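PDB 4Q8K: alginase from Pseudoalteromonas, which cleaves the polysaccharide alginate, probably by beta-elimination, as a lyase of polysaccharide lyase family 18. Local coordinates for residues P163-D166 and D167-V171; V171-P174 and L175-Q178; L197-A200 and M201-Y205; V289-Y293 and G294-V298; F343-C346 and F347-L350. All coordinates share one frame; numbering follows the deposited sequence.

Contact 1 of 5, residues P163-D166 and D167-V171; sequences PLVD and DSTLV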
loop_
_atom_site.group_PDB
_atom_site.type_symbol
_atom_site.label_atom_id
_atom_site.label_comp_id
_atom_site.label_asym_id
_atom_site.label_seq_id
_atom_site.Cartn_x
_atom_site.Cartn_y
_atom_site.Cartn_z
ATOM N N PRO A 163 6.758 13.034 -4.321
ATOM C CA PRO A 163 7.464 11.752 -4.241
ATOM C C PRO A 163 8.679 11.665 -5.163
ATOM O O PRO A 163 9.616 10.937 -4.848
ATOM C CB PRO A 163 6.393 10.747 -4.677
ATOM C CG PRO A 163 5.111 11.384 -4.292
ATOM C CD PRO A 163 5.320 12.853 -4.574
ATOM N N LEU A 164 8.666 12.391 -6.279
ATOM C CA LEU A 164 9.762 12.311 -7.248
ATOM C C LEU A 164 10.959 13.131 -6.779
ATOM O O LEU A 164 11.003 14.348 -6.987
ATOM C CB LEU A 164 9.301 12.787 -8.631
ATOM C CG LEU A 164 10.159 12.369 -9.832
ATOM C CD1 LEU A 164 10.076 10.860 -10.053
ATOM C CD2 LEU A 164 9.728 13.110 -11.097
ATOM N N VAL A 165 11.931 12.465 -6.156
ATOM C CA VAL A 165 13.096 13.154 -5.591
ATOM C C VAL A 165 14.255 13.232 -6.592
ATOM O O VAL A 165 15.184 14.030 -6.446
ATOM C CB VAL A 165 13.556 12.514 -4.257
ATOM C CG1 VAL A 165 12.484 12.687 -3.191
ATOM C CG2 VAL A 165 13.869 11.050 -4.454
ATOM N N ASP A 166 14.193 12.386 -7.608
ATOM C CA ASP A 166 15.020 12.532 -8.799
ATOM C C ASP A 166 14.314 11.744 -9.899
ATOM O O ASP A 166 13.319 11.072 -9.626
ATOM C CB ASP A 166 16.466 12.073 -8.568
ATOM C CG ASP A 166 16.573 10.604 -8.207
ATOM O OD1 ASP A 166 15.850 9.777 -8.802
ATOM O OD2 ASP A 166 17.402 10.275 -7.332
ATOM N N ASP A 167 14.774 11.828 -11.133
ATOM C CA ASP A 167 13.993 11.267 -12.236
ATOM C C ASP A 167 13.734 9.770 -12.150
ATOM O O ASP A 167 12.918 9.260 -12.861
ATOM C CB ASP A 167 14.574 11.595 -13.608
ATOM C CG ASP A 167 15.981 11.113 -13.788
ATOM O OD1 ASP A 167 16.398 10.171 -13.136
ATOM O OD2 ASP A 167 16.691 11.705 -14.600
ATOM N N SER A 168 14.454 9.099 -11.275
ATOM C CA SER A 168 14.399 7.649 -11.157
ATOM C C SER A 168 13.960 7.116 -9.776
ATOM O O SER A 168 14.010 5.939 -9.538
ATOM C CB SER A 168 15.749 7.056 -11.539
ATOM O OG SER A 168 16.173 7.503 -12.788
ATOM N N THR A 169 13.510 7.989 -8.886
ATOM C CA THR A 169 13.202 7.580 -7.516
ATOM C C THR A 169 11.912 8.193 -6.973
ATOM O O THR A 169 11.675 9.391 -7.117
ATOM C CB THR A 169 14.347 7.958 -6.559
ATOM O OG1 THR A 169 15.609 7.635 -7.155
ATOM C CG2 THR A 169 14.202 7.221 -5.240
ATOM N N LEU A 170 11.075 7.361 -6.354
ATOM C CA LEU A 170 9.903 7.845 -5.638
ATOM C C LEU A 170 10.086 7.602 -4.145
ATOM O O LEU A 170 10.432 6.496 -3.725
ATOM C CB LEU A 170 8.631 7.141 -6.117
ATOM C CG LEU A 170 8.207 7.344 -7.574
ATOM C CD1 LEU A 170 7.013 6.468 -7.895
ATOM C CD2 LEU A 170 7.877 8.807 -7.844
ATOM N N VAL A 171 9.870 8.641 -3.346
ATOM C CA VAL A 171 9.969 8.515 -1.894
ATOM C C VAL A 171 8.656 8.917 -1.250
ATOM O O VAL A 171 8.216 10.055 -1.394
ATOM C CB VAL A 171 11.095 9.393 -1.320
ATOM C CG1 VAL A 171 10.949 9.508 0.195
ATOM C CG2 VAL A 171 12.454 8.827 -1.703
#
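A short beta hairpin at the edge of the seven-stranded antiparallel sheet, where 164-166 is an outermost strand, joins 163-166 to 167-171, with a type I turn from D166 to T169 at its tip. The D166 carboxylate grips that turn: its OD1 accepts from T169 OG1 at 2.7 Å, met on the syn side, and from the backbone S168 N at 2.9 Å, met on the anti side. The second bond makes an Asx turn. D166 reaches both donors because CG sits between its backbone N and carbonyl carbon (chi1 62°), which folds the carboxylate back over the turn. Further from the tip the arms are tied by V171 N to P163 O, 2.8 Å and fairly straight at 161°, and by V165 N to T169 O at a longer 3.2 Å. L164 and L170 form a non-hydrogen-bonded pair; their methyls CD1 and CD2 lie 3.7 Å apart as the side chains pass obliquely, and both also touch I144. Across the hairpin, V165 CG2 is 3.8 Å from V171 CG2, the side chains crossing at about a right angle, and V165 CG2 also meets T169 CB. A valine at T169 would probably cost D166 OD1 its hydroxyl donor, leaving the carboxylate held by S168 N and freer to swing out. Behind it, T169 packs on T358 and T360 of strand 355-368. The carboxylates of D166 and D167 come within 4.4 Å, OD1 to OD1; the donors T169 OG1 and S168 N on one, and S168 OG on the other, would be expected to soften their repulsion.

Contact 2 of 5, residues V171-P174 and L175-Q178; sequences VFVP and LEAQ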
loop_
_atom_site.group_PDB
_atom_site.type_symbol
_atom_site.label_atom_id
_atom_site.label_comp_id
_atom_site.label_asym_id
_atom_site.label_seq_id
_atom_site.Cartn_x
_atom_site.Cartn_y
_atom_site.Cartn_z
ATOM N N VAL A 171 9.870 8.641 -3.346
ATOM C CA VAL A 171 9.969 8.515 -1.894
ATOM C C VAL A 171 8.656 8.917 -1.250
ATOM O O VAL A 171 8.216 10.055 -1.394
ATOM C CB VAL A 171 11.095 9.393 -1.320
ATOM C CG1 VAL A 171 10.949 9.508 0.195
ATOM C CG2 VAL A 171 12.454 8.827 -1.703
ATOM N N PHE A 172 8.036 7.982 -0.538
ATOM C CA PHE A 172 6.742 8.226 0.089
ATOM C C PHE A 172 6.905 8.354 1.595
ATOM O O PHE A 172 7.307 7.405 2.271
ATOM C CB PHE A 172 5.751 7.107 -0.246
ATOM C CG PHE A 172 5.526 6.921 -1.729
ATOM C CD1 PHE A 172 4.603 7.707 -2.408
ATOM C CD2 PHE A 172 6.243 5.978 -2.442
ATOM C CE1 PHE A 172 4.391 7.547 -3.769
ATOM C CE2 PHE A 172 6.033 5.816 -3.810
ATOM C CZ PHE A 172 5.114 6.598 -4.466
ATOM N N VAL A 173 6.591 9.541 2.111
ATOM C CA VAL A 173 6.833 9.874 3.508
ATOM C C VAL A 173 5.576 10.481 4.127
ATOM O O VAL A 173 5.423 11.703 4.187
ATOM C CB VAL A 173 7.990 10.865 3.619
ATOM C CG1 VAL A 173 9.330 10.133 3.567
ATOM C CG2 VAL A 173 7.898 11.912 2.490
ATOM N N PRO A 174 4.652 9.626 4.571
ATOM C CA PRO A 174 3.358 10.059 5.106
ATOM C C PRO A 174 3.480 10.875 6.404
ATOM O O PRO A 174 2.587 11.676 6.681
ATOM C CB PRO A 174 2.627 8.738 5.349
ATOM C CG PRO A 174 3.733 7.739 5.537
ATOM C CD PRO A 174 4.781 8.155 4.563
ATOM N N LEU A 175 4.556 10.699 7.164
ATOM C CA LEU A 175 4.752 11.524 8.359
ATOM C C LEU A 175 4.996 12.978 7.983
ATOM O O LEU A 175 4.852 13.874 8.822
ATOM C CB LEU A 175 5.920 11.021 9.206
ATOM C CG LEU A 175 5.791 9.618 9.805
ATOM C CD1 LEU A 175 7.119 9.186 10.405
ATOM C CD2 LEU A 175 4.651 9.540 10.824
ATOM N N GLU A 176 5.429 13.220 6.755
ATOM C CA GLU A 176 5.634 14.572 6.238
ATOM C C GLU A 176 4.454 15.048 5.376
ATOM O O GLU A 176 3.939 16.140 5.543
ATOM C CB GLU A 176 6.961 14.665 5.486
ATOM C CG GLU A 176 8.152 14.197 6.290
ATOM C CD GLU A 176 9.432 14.095 5.494
ATOM O OE1 GLU A 176 9.751 15.066 4.809
ATOM O OE2 GLU A 176 10.131 13.069 5.540
ATOM N N ALA A 177 4.008 14.193 4.454
ATOM C CA ALA A 177 2.884 14.549 3.592
ATOM C C ALA A 177 1.584 14.644 4.375
ATOM O O ALA A 177 0.748 15.522 4.121
ATOM C CB ALA A 177 2.750 13.555 2.442
ATOM N N GLN A 178 1.410 13.728 5.323
ATOM C CA GLN A 178 0.293 13.777 6.265
ATOM C C GLN A 178 -1.070 13.888 5.575
ATOM O O GLN A 178 -1.965 14.589 6.038
ATOM C CB GLN A 178 0.500 14.928 7.279
ATOM C CG GLN A 178 1.897 14.930 7.918
ATOM C CD GLN A 178 2.156 16.102 8.877
ATOM O OE1 GLN A 178 3.212 16.176 9.504
ATOM N NE2 GLN A 178 1.204 17.015 8.976
#
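V173 and P174 start the one-turn helix 174-177 that follows strand 169-172, and together with L175 they carry most of the contact with 175-178. V173 is the N-cap residue, and its backbone oxygen is shared: V173 O accepts from A177 N at 2.9 Å, in the carbonyl plane and almost straight (175°), and from E176 N at 3.0 Å, whose donor stands well above that plane. One carbonyl therefore anchors two of the first amides of the helix. The V173 side chain faces the turn and meets the end of E176: OE2 lies 3.6 Å from V173 CB and 3.6 Å from V173 CG1, a polar oxygen resting on a branched aliphatic group. E176 arrives there with an extended chain (chi2 172°), crossing V173 obliquely. P174 takes the first helical position, where its nitrogen has no hydrogen to offer; its ring lies beside the next peptide, CB 3.3 Å from L175 N. Beyond the turn, the ring packs on W187, N321 and L323. L175 turns away from 171-174 and, like P174, packs on W187 and L323, so the short helix is pressed against strands 186-193 and 321-324. V173 N is held separately by H189 ND1. The helix stops at Q178, which adopts positive phi (53°), with Q178 N still donating to P174 O at 2.7 Å.

Contact 3 of 5, residues L197-A200 and M201-Y205; sequences LRVA and MTQTY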
loop_
_atom_site.group_PDB
_atom_site.type_symbol
_atom_site.label_atom_id
_atom_site.label_comp_id
_atom_site.label_asym_id
_atom_site.label_seq_id
_atom_site.Cartn_x
_atom_site.Cartn_y
_atom_site.Cartn_z
ATOM N N LEU A 197 -10.500 7.026 -15.497
ATOM C CA LEU A 197 -9.989 5.828 -16.156
ATOM C C LEU A 197 -10.504 4.550 -15.515
ATOM O O LEU A 197 -10.294 3.461 -16.044
ATOM C CB LEU A 197 -8.463 5.805 -16.147
ATOM C CG LEU A 197 -7.691 6.928 -16.841
ATOM C CD1 LEU A 197 -6.210 6.744 -16.584
ATOM C CD2 LEU A 197 -7.976 6.941 -18.334
ATOM N N ARG A 198 -11.169 4.678 -14.370
ATOM C CA ARG A 198 -11.586 3.495 -13.607
ATOM C C ARG A 198 -12.651 2.652 -14.289
ATOM O O ARG A 198 -13.651 3.170 -14.788
ATOM C CB ARG A 198 -12.054 3.897 -12.214
ATOM C CG ARG A 198 -10.978 4.623 -11.460
ATOM C CD ARG A 198 -11.453 5.081 -10.092
ATOM N NE ARG A 198 -10.470 5.970 -9.492
ATOM C CZ ARG A 198 -10.707 6.725 -8.416
ATOM N NH1 ARG A 198 -11.893 6.687 -7.821
ATOM N NH2 ARG A 198 -9.764 7.522 -7.940
ATOM N N VAL A 199 -12.414 1.342 -14.303
ATOM C CA VAL A 199 -13.372 0.379 -14.817
ATOM C C VAL A 199 -13.382 -0.826 -13.884
ATOM O O VAL A 199 -12.777 -0.790 -12.812
ATOM C CB VAL A 199 -13.029 -0.054 -16.254
ATOM C CG1 VAL A 199 -13.255 1.117 -17.227
ATOM C CG2 VAL A 199 -11.591 -0.563 -16.328
ATOM N N ALA A 200 -14.073 -1.887 -14.273
ATOM C CA ALA A 200 -14.163 -3.067 -13.419
ATOM C C ALA A 200 -12.817 -3.773 -13.319
ATOM O O ALA A 200 -11.978 -3.654 -14.209
ATOM C CB ALA A 200 -15.236 -4.018 -13.940
ATOM N N MET A 201 -12.599 -4.495 -12.224
ATOM C CA MET A 201 -11.388 -5.301 -12.099
ATOM C C MET A 201 -11.270 -6.254 -13.286
ATOM O O MET A 201 -10.186 -6.462 -13.824
ATOM C CB MET A 201 -11.378 -6.096 -10.788
ATOM C CG MET A 201 -11.123 -5.233 -9.533
ATOM S SD MET A 201 -9.460 -4.546 -9.481
ATOM C CE MET A 201 -8.457 -5.979 -9.142
ATOM N N THR A 202 -12.404 -6.813 -13.694
ATOM C CA THR A 202 -12.453 -7.779 -14.787
ATOM C C THR A 202 -12.303 -7.150 -16.173
ATOM O O THR A 202 -12.363 -7.850 -17.184
ATOM C CB THR A 202 -13.778 -8.568 -14.764
ATOM O OG1 THR A 202 -14.879 -7.652 -14.708
ATOM C CG2 THR A 202 -13.828 -9.492 -13.554
ATOM N N GLN A 203 -12.118 -5.839 -16.230
ATOM C CA GLN A 203 -11.996 -5.163 -17.512
ATOM C C GLN A 203 -10.621 -4.596 -17.788
ATOM O O GLN A 203 -10.438 -3.870 -18.756
ATOM C CB GLN A 203 -13.042 -4.058 -17.642
ATOM C CG GLN A 203 -14.460 -4.571 -17.670
ATOM C CD GLN A 203 -15.457 -3.454 -17.820
ATOM O OE1 GLN A 203 -15.364 -2.431 -17.136
ATOM N NE2 GLN A 203 -16.413 -3.627 -18.732
ATOM N N THR A 204 -9.633 -4.880 -16.945
ATOM C CA THR A 204 -8.269 -4.482 -17.240
ATOM C C THR A 204 -7.229 -5.527 -17.031
ATOM O O THR A 204 -7.361 -6.363 -16.199
ATOM C CB THR A 204 -7.748 -3.306 -16.376
ATOM O OG1 THR A 204 -7.903 -3.603 -14.998
ATOM C CG2 THR A 204 -8.490 -2.099 -16.650
ATOM N N TYR A 205 -6.134 -5.367 -17.742
ATOM C CA TYR A 205 -4.920 -6.077 -17.470
ATOM C C TYR A 205 -3.903 -5.042 -16.976
ATOM O O TYR A 205 -3.534 -4.180 -17.699
ATOM C CB TYR A 205 -4.419 -6.833 -18.713
ATOM C CG TYR A 205 -3.121 -7.532 -18.490
ATOM C CD1 TYR A 205 -3.067 -8.766 -17.896
ATOM C CD2 TYR A 205 -1.951 -6.940 -18.836
ATOM C CE1 TYR A 205 -1.881 -9.386 -17.675
ATOM C CE2 TYR A 205 -0.766 -7.552 -18.604
ATOM C CZ TYR A 205 -0.747 -8.772 -18.028
ATOM O OH TYR A 205 0.439 -9.342 -17.807
#
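A turn of 3-10 helix, 201-203, leads the loop after strand 186-193 into strand 204-216, and V199 and A200 pack against Q203 and T204 just where the strand starts. The tight side is at V199. Its CG2 comes to 3.5 Å from T204 CG2, closer than usual for two methyls, while V199 CB lies 3.4 Å from Q203 OE1. T204 offers that methyl because its first torsion (54°) turns CG2 opposite the carbonyl carbon. The amide of Q203 folds back over A200, with Q203 CG 3.8 Å from A200 CB, and Q203 OE1 then accepts from A200 N at 3.2 Å (angle 164°). The amide oxygen thus holds the backbone N-H just before the 3-10 turn. Replacing Q203 with an alanine here would probably deprive A200 N of that acceptor and uncover the methyl of A200. T202 lies on the open, solvent side: its OG1 merely approaches A200 CB at 3.7 Å, and its polar partner is D311 OD2. M201, in contrast, is buried yet sends its side chain away from 197-200, bent at chi2 and chi3 toward D311 and S315. Thus one flank of the turn is closely fitted around V199, and the other is held by partners in the loop carrying D311. V199 O is tied to S315 OG as well, which fixes the approach to the turn. The turn itself closes through Q203 N to A200 O, 3.0 Å long, the donor standing 67° out of the carbonyl plane.

Contact 4 of 5, residues V289-Y293 and G294-V298; sequences VVNNY and GDVEV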
loop_
_atom_site.group_PDB
_atom_site.type_symbol
_atom_site.label_atom_id
_atom_site.label_comp_id
_atom_site.label_asym_id
_atom_site.label_seq_id
_atom_site.Cartn_x
_atom_site.Cartn_y
_atom_site.Cartn_z
ATOM N N VAL A 289 2.708 -6.751 -8.800
ATOM C CA VAL A 289 1.277 -6.932 -8.647
ATOM C C VAL A 289 0.659 -6.991 -10.028
ATOM O O VAL A 289 0.843 -6.078 -10.831
ATOM C CB VAL A 289 0.644 -5.756 -7.868
ATOM C CG1 VAL A 289 -0.852 -5.949 -7.731
ATOM C CG2 VAL A 289 1.293 -5.628 -6.501
ATOM N N VAL A 290 -0.065 -8.069 -10.302
ATOM C CA VAL A 290 -0.737 -8.221 -11.583
ATOM C C VAL A 290 -2.231 -8.389 -11.388
ATOM O O VAL A 290 -2.668 -9.199 -10.574
ATOM C CB VAL A 290 -0.208 -9.453 -12.348
ATOM C CG1 VAL A 290 -0.881 -9.552 -13.707
ATOM C CG2 VAL A 290 1.311 -9.384 -12.482
ATOM N N ASN A 291 -3.013 -7.606 -12.122
ATOM C CA ASN A 291 -4.438 -7.826 -12.208
ATOM C C ASN A 291 -4.751 -8.302 -13.609
ATOM O O ASN A 291 -4.820 -7.494 -14.527
ATOM C CB ASN A 291 -5.229 -6.550 -11.950
ATOM C CG ASN A 291 -6.706 -6.730 -12.239
ATOM O OD1 ASN A 291 -7.233 -7.848 -12.182
ATOM N ND2 ASN A 291 -7.380 -5.639 -12.568
ATOM N N ASN A 292 -4.919 -9.607 -13.770
ATOM C CA ASN A 292 -5.264 -10.193 -15.062
ATOM C C ASN A 292 -6.779 -10.336 -15.191
ATOM O O ASN A 292 -7.322 -11.411 -14.971
ATOM C CB ASN A 292 -4.580 -11.558 -15.211
ATOM C CG ASN A 292 -4.814 -12.178 -16.573
ATOM O OD1 ASN A 292 -5.235 -11.500 -17.508
ATOM N ND2 ASN A 292 -4.544 -13.475 -16.692
ATOM N N TYR A 293 -7.454 -9.238 -15.526
ATOM C CA TYR A 293 -8.906 -9.222 -15.687
ATOM C C TYR A 293 -9.656 -9.881 -14.522
ATOM O O TYR A 293 -10.587 -10.667 -14.723
ATOM C CB TYR A 293 -9.305 -9.862 -17.032
ATOM C CG TYR A 293 -8.718 -9.141 -18.229
ATOM C CD1 TYR A 293 -9.349 -8.032 -18.773
ATOM C CD2 TYR A 293 -7.522 -9.562 -18.805
ATOM C CE1 TYR A 293 -8.814 -7.368 -19.859
ATOM C CE2 TYR A 293 -6.984 -8.905 -19.898
ATOM C CZ TYR A 293 -7.633 -7.803 -20.416
ATOM O OH TYR A 293 -7.100 -7.131 -21.495
ATOM N N GLY A 294 -9.239 -9.558 -13.300
ATOM C CA GLY A 294 -9.953 -10.003 -12.117
ATOM C C GLY A 294 -9.213 -11.077 -11.340
ATOM O O GLY A 294 -9.589 -11.406 -10.219
ATOM N N ASP A 295 -8.168 -11.635 -11.940
ATOM C CA ASP A 295 -7.333 -12.615 -11.256
ATOM C C ASP A 295 -6.101 -11.878 -10.782
ATOM O O ASP A 295 -5.252 -11.486 -11.582
ATOM C CB ASP A 295 -6.934 -13.762 -12.196
ATOM C CG ASP A 295 -8.127 -14.504 -12.757
ATOM O OD1 ASP A 295 -9.197 -14.500 -12.126
ATOM O OD2 ASP A 295 -7.977 -15.107 -13.834
ATOM N N VAL A 296 -6.018 -11.656 -9.475
ATOM C CA VAL A 296 -4.971 -10.800 -8.931
ATOM C C VAL A 296 -3.867 -11.620 -8.286
ATOM O O VAL A 296 -4.137 -12.473 -7.448
ATOM C CB VAL A 296 -5.523 -9.813 -7.886
ATOM C CG1 VAL A 296 -4.385 -9.050 -7.230
ATOM C CG2 VAL A 296 -6.502 -8.856 -8.552
ATOM N N GLU A 297 -2.633 -11.339 -8.688
ATOM C CA GLU A 297 -1.458 -12.028 -8.196
ATOM C C GLU A 297 -0.412 -11.053 -7.665
ATOM O O GLU A 297 -0.118 -10.043 -8.306
ATOM C CB GLU A 297 -0.855 -12.849 -9.328
ATOM C CG GLU A 297 0.506 -13.412 -9.033
ATOM C CD GLU A 297 1.071 -14.105 -10.243
ATOM O OE1 GLU A 297 1.202 -15.341 -10.203
ATOM O OE2 GLU A 297 1.355 -13.418 -11.242
ATOM N N VAL A 298 0.150 -11.371 -6.499
ATOM C CA VAL A 298 1.223 -10.580 -5.907
ATOM C C VAL A 298 2.451 -11.448 -5.704
ATOM O O VAL A 298 2.339 -12.574 -5.210
ATOM C CB VAL A 298 0.799 -9.981 -4.551
ATOM C CG1 VAL A 298 1.924 -9.110 -3.967
ATOM C CG2 VAL A 298 -0.470 -9.172 -4.722
HETATM O O HOH W 1 -5.483 -15.861 -14.633
HETATM O O HOH W 2 -8.773 -13.438 -16.080
HETATM O O HOH W 3 -11.456 -12.896 -12.527
#
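The flat amide of N291 reaches with its oxygen across the end of a beta hairpin with a two-residue loop to the backbone of G294. N291 OD1 accepts from G294 N at 2.9 Å, the donor tilted 19° from the amide plane, and V296 CG2 lies 3.8 Å from the same oxygen. Having CG opposite the backbone N (chi1 172°) carries the amide toward the turn, where its ND2 is held by E206 OE2 and M201 O; both ends are thereby fixed. The carboxylate of D295 lies on the other face of the sheet with the N292 amide. One water bridges the backbone N292 O and D295 OD2; another, 2.7 Å from D295 OD2, is weakly bonded by N292 ND2, linking the side chains. The ring of Y293 leaves the hairpin and packs on Y205 and N369. Y293 and G294 are the corners of a type I' turn; G294 has phi 108°, and any side chain there would strike the carbonyl oxygen of Y293. Strands 289-292 and 295-298 run antiparallel, with V290 N to E297 O at 2.8 Å. V289, V296 and V298 share the face of N291, the sandwich interior, with V289 and N291 on H227, V296 on L264 and V298 on V262 of the facing sheet. The turn closes by two bonds: N292 N to D295 O at 2.9 Å, and D295 N to N292 O at 3.2 Å.

Contact 5 of 5, residues F343-C346 and F347-L350; sequences FKNC and FEDL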
loop_
_atom_site.group_PDB
_atom_site.type_symbol
_atom_site.label_atom_id
_atom_site.label_comp_id
_atom_site.label_asym_id
_atom_site.label_seq_id
_atom_site.Cartn_x
_atom_site.Cartn_y
_atom_site.Cartn_z
ATOM N N PHE A 343 -4.189 11.743 14.352
ATOM C CA PHE A 343 -3.199 10.801 13.835
ATOM C C PHE A 343 -1.788 11.244 14.174
ATOM O O PHE A 343 -0.913 10.430 14.466
ATOM C CB PHE A 343 -3.384 10.598 12.321
ATOM C CG PHE A 343 -4.728 10.048 11.962
ATOM C CD1 PHE A 343 -5.216 8.914 12.597
ATOM C CD2 PHE A 343 -5.530 10.684 11.025
ATOM C CE1 PHE A 343 -6.457 8.407 12.295
ATOM C CE2 PHE A 343 -6.774 10.190 10.718
ATOM C CZ PHE A 343 -7.244 9.042 11.350
ATOM N N LYS A 344 -1.583 12.537 14.149
ATOM C CA LYS A 344 -0.370 13.087 14.661
ATOM C C LYS A 344 -0.028 12.531 16.025
ATOM O O LYS A 344 1.043 12.105 16.252
ATOM C CB LYS A 344 -0.498 14.593 14.785
ATOM C CG LYS A 344 0.787 15.230 15.212
ATOM C CD LYS A 344 0.652 16.723 15.431
ATOM C CE LYS A 344 1.998 17.301 15.743
ATOM N NZ LYS A 344 2.201 17.154 17.179
ATOM N N ASN A 345 -0.960 12.628 16.932
ATOM C CA ASN A 345 -0.758 12.180 18.302
ATOM C C ASN A 345 -0.608 10.673 18.376
ATOM O O ASN A 345 0.223 10.165 19.123
ATOM C CB ASN A 345 -1.902 12.634 19.202
ATOM C CG ASN A 345 -1.879 14.132 19.459
ATOM O OD1 ASN A 345 -0.906 14.812 19.141
ATOM N ND2 ASN A 345 -2.952 14.649 20.031
ATOM N N CYS A 346 -1.403 9.958 17.584
ATOM C CA CYS A 346 -1.276 8.505 17.539
ATOM C C CYS A 346 0.135 8.065 17.146
ATOM O O CYS A 346 0.742 7.236 17.820
ATOM C CB CYS A 346 -2.296 7.927 16.569
ATOM S SG CYS A 346 -3.970 7.967 17.183
ATOM N N PHE A 347 0.661 8.615 16.056
ATOM C CA PHE A 347 1.975 8.197 15.582
ATOM C C PHE A 347 3.075 8.573 16.567
ATOM O O PHE A 347 4.063 7.855 16.706
ATOM C CB PHE A 347 2.253 8.698 14.160
ATOM C CG PHE A 347 1.369 8.059 13.122
ATOM C CD1 PHE A 347 1.265 6.678 13.049
ATOM C CD2 PHE A 347 0.619 8.837 12.245
ATOM C CE1 PHE A 347 0.441 6.081 12.104
ATOM C CE2 PHE A 347 -0.201 8.255 11.305
ATOM C CZ PHE A 347 -0.289 6.872 11.227
ATOM N N GLU A 348 2.898 9.687 17.268
ATOM C CA GLU A 348 3.842 10.049 18.313
ATOM C C GLU A 348 3.849 8.993 19.414
ATOM O O GLU A 348 4.909 8.506 19.807
ATOM C CB GLU A 348 3.506 11.431 18.877
ATOM C CG GLU A 348 3.927 12.558 17.958
ATOM C CD GLU A 348 3.511 13.921 18.489
ATOM O OE1 GLU A 348 3.951 14.937 17.914
ATOM O OE2 GLU A 348 2.752 13.965 19.481
ATOM N N ASP A 349 2.662 8.639 19.891
ATOM C CA ASP A 349 2.511 7.701 21.000
ATOM C C ASP A 349 2.926 6.291 20.587
ATOM O O ASP A 349 3.442 5.522 21.404
ATOM C CB ASP A 349 1.065 7.701 21.508
ATOM C CG ASP A 349 0.675 9.017 22.191
ATOM O OD1 ASP A 349 1.529 9.913 22.315
ATOM O OD2 ASP A 349 -0.491 9.128 22.620
ATOM N N LEU A 350 2.707 5.966 19.313
ATOM C CA LEU A 350 3.078 4.655 18.776
ATOM C C LEU A 350 4.570 4.554 18.524
ATOM O O LEU A 350 5.074 3.486 18.166
ATOM C CB LEU A 350 2.334 4.376 17.468
ATOM C CG LEU A 350 0.829 4.169 17.575
ATOM C CD1 LEU A 350 0.180 4.393 16.216
ATOM C CD2 LEU A 350 0.512 2.784 18.125
#
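The F347 ring lies obliquely against the preceding turn: CD2 comes 3.1 Å from F343 O, and CE2 lies 4.1 Å from F343 CB. The same carbonyl is also bound by the backbone, F347 N to F343 O at 2.9 Å, nearly straight. Beyond the helix, the F347 ring meets W187 with the planes at about 45°, and F343 packs on W187 as well. One turn along, L350 repeats the pattern on C346: L350 N donates to C346 O at 2.8 Å, and L350 CD1 reaches 4.3 Å from C346 CB. C346 is fixed further by its disulfide to C334, which ties this turn to the loop carrying C334. On the exposed flank, K344 NZ forms a salt bridge with E348 OE1, 2.9 Å long, the ammonium standing above the carboxylate plane (39° out of it). K344 reaches it with a straight chain until the final bend (chi4 -86°), which turns the nitrogen to E348. N345 OD1 stays 3.8 Å from E348 OE2. D349 N to N345 O at 3.0 Å continues the i to i+4 ladder. The division is clear: F343, C346 and F347 are buried, whereas K344, N345, E348 and D349 lie on the solvent side. This is an amphipathic surface helix, with its apolar face on W187 and S325 and a disulfide anchoring it to the loop carrying C334.

Contacts 1 and 2 follow one another on strand 169-172 and share V171; their centres lie 13 Å apart and P163 CB meets F172 CE1 at 3.9 Å. Contact 5 joins this cluster through L175 CD2 and F347 CB, 4.2 Å apart, and contacts 2 and 5 both pack on W187. At another end of the fold, contacts 3 and 4 have centres 11 Å apart and touch directly: T204 O to Y293 N is 3.0 Å, probably a hydrogen bond between neighbouring strands 204-216 and 284-292. Contacts 3 and 5 lie on opposite sides of the chain's centre, 36 Å between centres. The calcium ion is about 14 Å from the L350 side chain.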